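Local coordinates for protein amine Dehydrogenase (Pseudomonas putida, PDB 1JMX) that probably oxidises primary amines as part of a quinohemoprotein amine dehydrogenase, its two heme c groups carrying the electrons away, at residues A[93-98]-A[150-155]; A[317-322]-A[357-362]. All coordinates share one frame; numbering follows the deposited sequence.

Contact 1. Residues A[93-98]-A[150-155]; sequences DTQLSE and QQVVPD
Gln95 reaches out from the helix that begins at residue 94 and lays its amide against three residues of helix 144-159: Gln151, Val152 and Asp155. With CG anti to the backbone N (chi1 -175°) and the next bond extended as well, the chain runs nearly straight across a wide gap, the two axes coming no closer than 11.0 Å and crossing at -105°. The two ends of the amide serve different neighbours. The two glutamine chains cross at about a right angle, and Gln95 OE1 lies 3.7 Å from Gln151 CB, the aliphatic root of that side chain, whose own amide bends off and leads away. Gln95 NE2 faces the carboxylate of Asp155 at 3.4 Å from OD1, the two planes turned 62° against each other. Between them Val152 runs past Gln95 in the opposite direction, and its CG2 touches Gln95 CD at 4.1 Å; the same valine packs on Cys100, covalently bound to the second heme c. Asp93 weakly caps the start of the first helix, its OD2 taking Leu96 N at 3.5 Å. Asp93 OD2 and Asp155 OD1 are only 4.5 Å apart, and Arg159 meets both, by a salt bridge to Asp93 and a long, weak ion pair to Asp155. Shortened to an alanine, Gln95 would probably open a gap over Val152 CG2 and take away the amide that lies beside Asp155. The chemistry is that of a partly exposed polar edge over a valine next to the heme, where Arg159 is likely to offset the like charges of both carboxylates.

Contact 2. Residues A[317-322]-A[357-362]; sequences AGVEVT and VNLAVY
Strand 319-322 and strand 357-362 face each other without sharing a backbone hydrogen bond: their closest CA atoms, those of Val319 and Val361, stand 8.2 Å apart, a distance that only side chains bridge. Val319 does the bridging from its side, pointing toward the other strand and dividing its two methyls between two partners. CG2 meets Val361 CG2 at 3.7 Å, methyl against methyl, as the two valines slide past each other in opposite directions. In both, CG1 is anti to the backbone N (chi1 -173° in Val319, 175° in Val361), which leaves CG2 beside the N and turned to the partner's matching branch. The other methyl, Val319 CG1, approaches Leu359 CD2 at a looser 4.4 Å. Leu359 and Val361 lie two residues apart on one strand, so both point to the same side and Val319 meets them in turn. The contact is entirely apolar. Just before Val319, Gly318 turns the chain into the strand at a positive phi, 91°, where a CB would clash with the O of Ala317, so only a residue without one fits comfortably.

Consistent with the immunoglobulin-like fold of the E-set clan, the contact closes the apolar interior of domain III, the second of three E-set domains, at its edge, where Val319 stays partly exposed over buried Leu359 and Val361, far from the hemes. Strand 319-327 is an outermost strand of its sheet within the chain and is hydrogen-bonded to strand 331-338 through pairs such as Glu320 with Arg337. Strand 354-362 lies between strands 345-351 and 285-295, and Val361 packs on Ile294 of the latter. Arg347 of strand 345-351 touches both valines, and Leu315 from a loop adds to the packing on Leu359.

From the N terminus, the chain first closes contact 1, where 150-155 returns to 93-98 after an excursion of 51 residues, about half of it helix, within the heme-binding region. It then runs through the eight-stranded antiparallel barrel that begins with strand 182-190 and ends with strand 269-280 before reaching domain III, where contact 2 closes a shorter loop of 34 residues, mostly strand, between 317-322 and 357-362. The two loops follow in series, neither nesting nor crossing. The centres of contact 1 and contact 2 lie about 50 Å apart. Contact 1 joins two helices beside the second heme, whereas contact 2 ties an edge strand to an inner strand of a beta domain.

Contact 1. Residues A[93-98]-A[150-155]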
loop_
_atom_site.group_PDB
_atom_site.type_symbol
_atom_site.label_atom_id
_atom_site.label_comp_id
_atom_site.label_asym_id
_atom_site.label_seq_id
_atom_site.Cartn_x
_atom_site.Cartn_y
_atom_site.Cartn_z
ATOM N N ASP A 93 2.493 13.815 12.537
ATOM C CA ASP A 93 2.547 15.137 11.917
ATOM C C ASP A 93 2.558 14.979 10.390
ATOM O O ASP A 93 2.945 13.930 9.882
ATOM C CB ASP A 93 3.776 15.911 12.415
ATOM C CG ASP A 93 5.076 15.156 12.206
ATOM O OD1 ASP A 93 5.227 14.056 12.783
ATOM O OD2 ASP A 93 5.948 15.670 11.473
ATOM N N THR A 94 2.153 16.018 9.662
ATOM C CA THR A 94 2.080 15.947 8.200
ATOM C C THR A 94 3.401 15.648 7.506
ATOM O O THR A 94 3.434 14.881 6.551
ATOM C CB THR A 94 1.457 17.221 7.562
ATOM O OG1 THR A 94 2.257 18.366 7.875
ATOM C CG2 THR A 94 0.045 17.443 8.069
ATOM N N GLN A 95 4.491 16.224 8.000
ATOM C CA GLN A 95 5.791 15.998 7.384
ATOM C C GLN A 95 6.165 14.518 7.380
ATOM O O GLN A 95 6.578 13.985 6.358
ATOM C CB GLN A 95 6.864 16.811 8.086
ATOM C CG GLN A 95 8.206 16.706 7.432
ATOM C CD GLN A 95 9.286 17.292 8.289
ATOM O OE1 GLN A 95 9.925 18.266 7.905
ATOM N NE2 GLN A 95 9.495 16.714 9.471
ATOM N N LEU A 96 5.982 13.856 8.514
ATOM C CA LEU A 96 6.290 12.437 8.632
ATOM C C LEU A 96 5.301 11.606 7.815
ATOM O O LEU A 96 5.671 10.595 7.232
ATOM C CB LEU A 96 6.260 12.012 10.114
ATOM C CG LEU A 96 6.804 10.647 10.573
ATOM C CD1 LEU A 96 5.838 9.510 10.265
ATOM C CD2 LEU A 96 8.160 10.396 9.938
ATOM N N SER A 97 4.042 12.032 7.777
ATOM C CA SER A 97 3.007 11.303 7.032
ATOM C C SER A 97 3.211 11.312 5.528
ATOM O O SER A 97 3.129 10.277 4.887
ATOM C CB SER A 97 1.615 11.869 7.340
ATOM O OG SER A 97 1.374 11.877 8.735
ATOM N N GLU A 98 3.447 12.493 4.968
ATOM C CA GLU A 98 3.648 12.638 3.532
ATOM C C GLU A 98 4.960 12.042 3.070
ATOM O O GLU A 98 5.018 11.368 2.049
ATOM C CB GLU A 98 3.611 14.108 3.140
ATOM C CG GLU A 98 2.294 14.755 3.438
ATOM C CD GLU A 98 2.268 16.221 3.090
ATOM O OE1 GLU A 98 3.338 16.876 3.128
ATOM O OE2 GLU A 98 1.161 16.721 2.798
ATOM N N GLN A 150 17.672 17.232 4.503
ATOM C CA GLN A 150 17.862 18.433 5.308
ATOM C C GLN A 150 16.818 18.703 6.386
ATOM O O GLN A 150 17.143 19.253 7.432
ATOM C CB GLN A 150 17.998 19.656 4.404
ATOM C CG GLN A 150 19.269 19.662 3.573
ATOM C CD GLN A 150 19.228 20.684 2.453
ATOM O OE1 GLN A 150 19.568 20.379 1.309
ATOM N NE2 GLN A 150 18.797 21.905 2.773
ATOM N N GLN A 151 15.569 18.338 6.127
ATOM C CA GLN A 151 14.502 18.558 7.097
ATOM C C GLN A 151 14.137 17.308 7.877
ATOM O O GLN A 151 14.155 17.308 9.107
ATOM C CB GLN A 151 13.235 19.068 6.409
ATOM C CG GLN A 151 12.952 20.544 6.560
ATOM C CD GLN A 151 13.812 21.398 5.663
ATOM O OE1 GLN A 151 14.554 22.263 6.141
ATOM N NE2 GLN A 151 13.721 21.168 4.351
ATOM N N VAL A 152 13.823 16.243 7.147
ATOM C CA VAL A 152 13.389 14.984 7.745
ATOM C C VAL A 152 14.428 14.193 8.532
ATOM O O VAL A 152 14.153 13.776 9.656
ATOM C CB VAL A 152 12.718 14.065 6.690
ATOM C CG1 VAL A 152 12.129 12.823 7.360
ATOM C CG2 VAL A 152 11.629 14.831 5.932
ATOM N N VAL A 153 15.613 13.985 7.962
ATOM C CA VAL A 153 16.651 13.221 8.659
ATOM C C VAL A 153 16.951 13.778 10.060
ATOM O O VAL A 153 16.979 13.023 11.024
ATOM C CB VAL A 153 17.948 13.075 7.806
ATOM C CG1 VAL A 153 19.079 12.498 8.645
ATOM C CG2 VAL A 153 17.679 12.179 6.604
ATOM N N PRO A 154 17.170 15.106 10.186
ATOM C CA PRO A 154 17.457 15.735 11.483
ATOM C C PRO A 154 16.284 15.648 12.473
ATOM O O PRO A 154 16.487 15.621 13.683
ATOM C CB PRO A 154 17.734 17.185 11.097
ATOM C CG PRO A 154 18.277 17.072 9.727
ATOM C CD PRO A 154 17.349 16.085 9.101
ATOM N N ASP A 155 15.060 15.637 11.950
ATOM C CA ASP A 155 13.866 15.543 12.785
ATOM C C ASP A 155 13.747 14.108 13.290
ATOM O O ASP A 155 13.515 13.880 14.473
ATOM C CB ASP A 155 12.614 15.941 11.977
ATOM C CG ASP A 155 11.351 16.022 12.833
ATOM O OD1 ASP A 155 10.328 15.392 12.466
ATOM O OD2 ASP A 155 11.374 16.732 13.867
#

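Contact 2. Residues A[317-322]-A[357-362]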
loop_
_atom_site.group_PDB
_atom_site.type_symbol
_atom_site.label_atom_id
_atom_site.label_comp_id
_atom_site.label_asym_id
_atom_site.label_seq_id
_atom_site.Cartn_x
_atom_site.Cartn_y
_atom_site.Cartn_z
ATOM N N ALA A 317 -25.233 0.804 44.010
ATOM C CA ALA A 317 -26.617 1.203 44.286
ATOM C C ALA A 317 -27.683 0.802 43.259
ATOM O O ALA A 317 -27.612 1.176 42.100
ATOM C CB ALA A 317 -26.674 2.713 44.518
ATOM N N GLY A 318 -28.703 0.078 43.704
ATOM C CA GLY A 318 -29.768 -0.320 42.803
ATOM C C GLY A 318 -29.560 -1.651 42.121
ATOM O O GLY A 318 -30.449 -2.140 41.415
ATOM N N VAL A 319 -28.394 -2.252 42.341
ATOM C CA VAL A 319 -28.082 -3.540 41.736
ATOM C C VAL A 319 -28.033 -4.601 42.832
ATOM O O VAL A 319 -27.318 -4.458 43.827
ATOM C CB VAL A 319 -26.747 -3.480 40.954
ATOM C CG1 VAL A 319 -26.518 -4.784 40.189
ATOM C CG2 VAL A 319 -26.762 -2.296 40.000
ATOM N N GLU A 320 -28.784 -5.677 42.622
ATOM C CA GLU A 320 -28.893 -6.770 43.584
ATOM C C GLU A 320 -28.258 -8.087 43.137
ATOM O O GLU A 320 -28.560 -8.589 42.053
ATOM C CB GLU A 320 -30.374 -7.020 43.892
ATOM C CG GLU A 320 -30.622 -8.149 44.887
ATOM C CD GLU A 320 -32.104 -8.449 45.099
ATOM O OE1 GLU A 320 -32.916 -8.158 44.187
ATOM O OE2 GLU A 320 -32.450 -8.994 46.179
ATOM N N VAL A 321 -27.392 -8.649 43.981
ATOM C CA VAL A 321 -26.751 -9.930 43.678
ATOM C C VAL A 321 -27.699 -11.007 44.201
ATOM O O VAL A 321 -27.747 -11.272 45.403
ATOM C CB VAL A 321 -25.384 -10.056 44.378
ATOM C CG1 VAL A 321 -24.707 -11.350 43.971
ATOM C CG2 VAL A 321 -24.509 -8.854 44.041
ATOM N N THR A 322 -28.456 -11.620 43.297
ATOM C CA THR A 322 -29.444 -12.631 43.677
ATOM C C THR A 322 -28.990 -14.084 43.861
ATOM O O THR A 322 -29.664 -14.844 44.560
ATOM C CB THR A 322 -30.664 -12.615 42.714
ATOM O OG1 THR A 322 -30.324 -13.253 41.478
ATOM C CG2 THR A 322 -31.085 -11.192 42.423
ATOM N N VAL A 357 -13.179 -2.028 38.462
ATOM C CA VAL A 357 -14.036 -2.027 37.281
ATOM C C VAL A 357 -15.385 -1.350 37.496
ATOM O O VAL A 357 -15.879 -1.269 38.621
ATOM C CB VAL A 357 -14.278 -3.455 36.778
ATOM C CG1 VAL A 357 -13.071 -3.934 35.994
ATOM C CG2 VAL A 357 -14.552 -4.388 37.954
ATOM N N ASN A 358 -15.988 -0.871 36.416
ATOM C CA ASN A 358 -17.279 -0.216 36.527
ATOM C C ASN A 358 -18.392 -0.974 35.819
ATOM O O ASN A 358 -18.140 -1.751 34.895
ATOM C CB ASN A 358 -17.196 1.225 36.028
ATOM C CG ASN A 358 -16.266 2.082 36.875
ATOM O OD1 ASN A 358 -16.134 1.876 38.085
ATOM N ND2 ASN A 358 -15.609 3.047 36.239
ATOM N N LEU A 359 -19.616 -0.785 36.310
ATOM C CA LEU A 359 -20.812 -1.426 35.755
ATOM C C LEU A 359 -21.799 -0.327 35.378
ATOM O O LEU A 359 -22.204 0.470 36.225
ATOM C CB LEU A 359 -21.451 -2.352 36.798
ATOM C CG LEU A 359 -22.599 -3.277 36.386
ATOM C CD1 LEU A 359 -22.169 -4.176 35.256
ATOM C CD2 LEU A 359 -23.015 -4.125 37.578
ATOM N N ALA A 360 -22.159 -0.262 34.102
ATOM C CA ALA A 360 -23.096 0.754 33.643
ATOM C C ALA A 360 -24.522 0.288 33.834
ATOM O O ALA A 360 -24.911 -0.762 33.331
ATOM C CB ALA A 360 -22.854 1.075 32.177
ATOM N N VAL A 361 -25.271 1.027 34.641
ATOM C CA VAL A 361 -26.674 0.720 34.870
ATOM C C VAL A 361 -27.357 1.726 33.972
ATOM O O VAL A 361 -27.036 2.907 34.031
ATOM C CB VAL A 361 -27.093 0.982 36.328
ATOM C CG1 VAL A 361 -28.598 0.760 36.493
ATOM C CG2 VAL A 361 -26.331 0.068 37.243
ATOM N N TYR A 362 -28.258 1.276 33.110
ATOM C CA TYR A 362 -28.912 2.218 32.220
ATOM C C TYR A 362 -30.404 1.992 32.116
ATOM O O TYR A 362 -30.898 0.900 32.395
ATOM C CB TYR A 362 -28.277 2.163 30.823
ATOM C CG TYR A 362 -28.640 0.933 30.018
ATOM C CD1 TYR A 362 -29.603 1.002 29.009
ATOM C CD2 TYR A 362 -28.022 -0.297 30.258
ATOM C CE1 TYR A 362 -29.943 -0.117 28.256
ATOM C CE2 TYR A 362 -28.354 -1.429 29.507
ATOM C CZ TYR A 362 -29.317 -1.325 28.509
ATOM O OH TYR A 362 -29.653 -2.419 27.757
#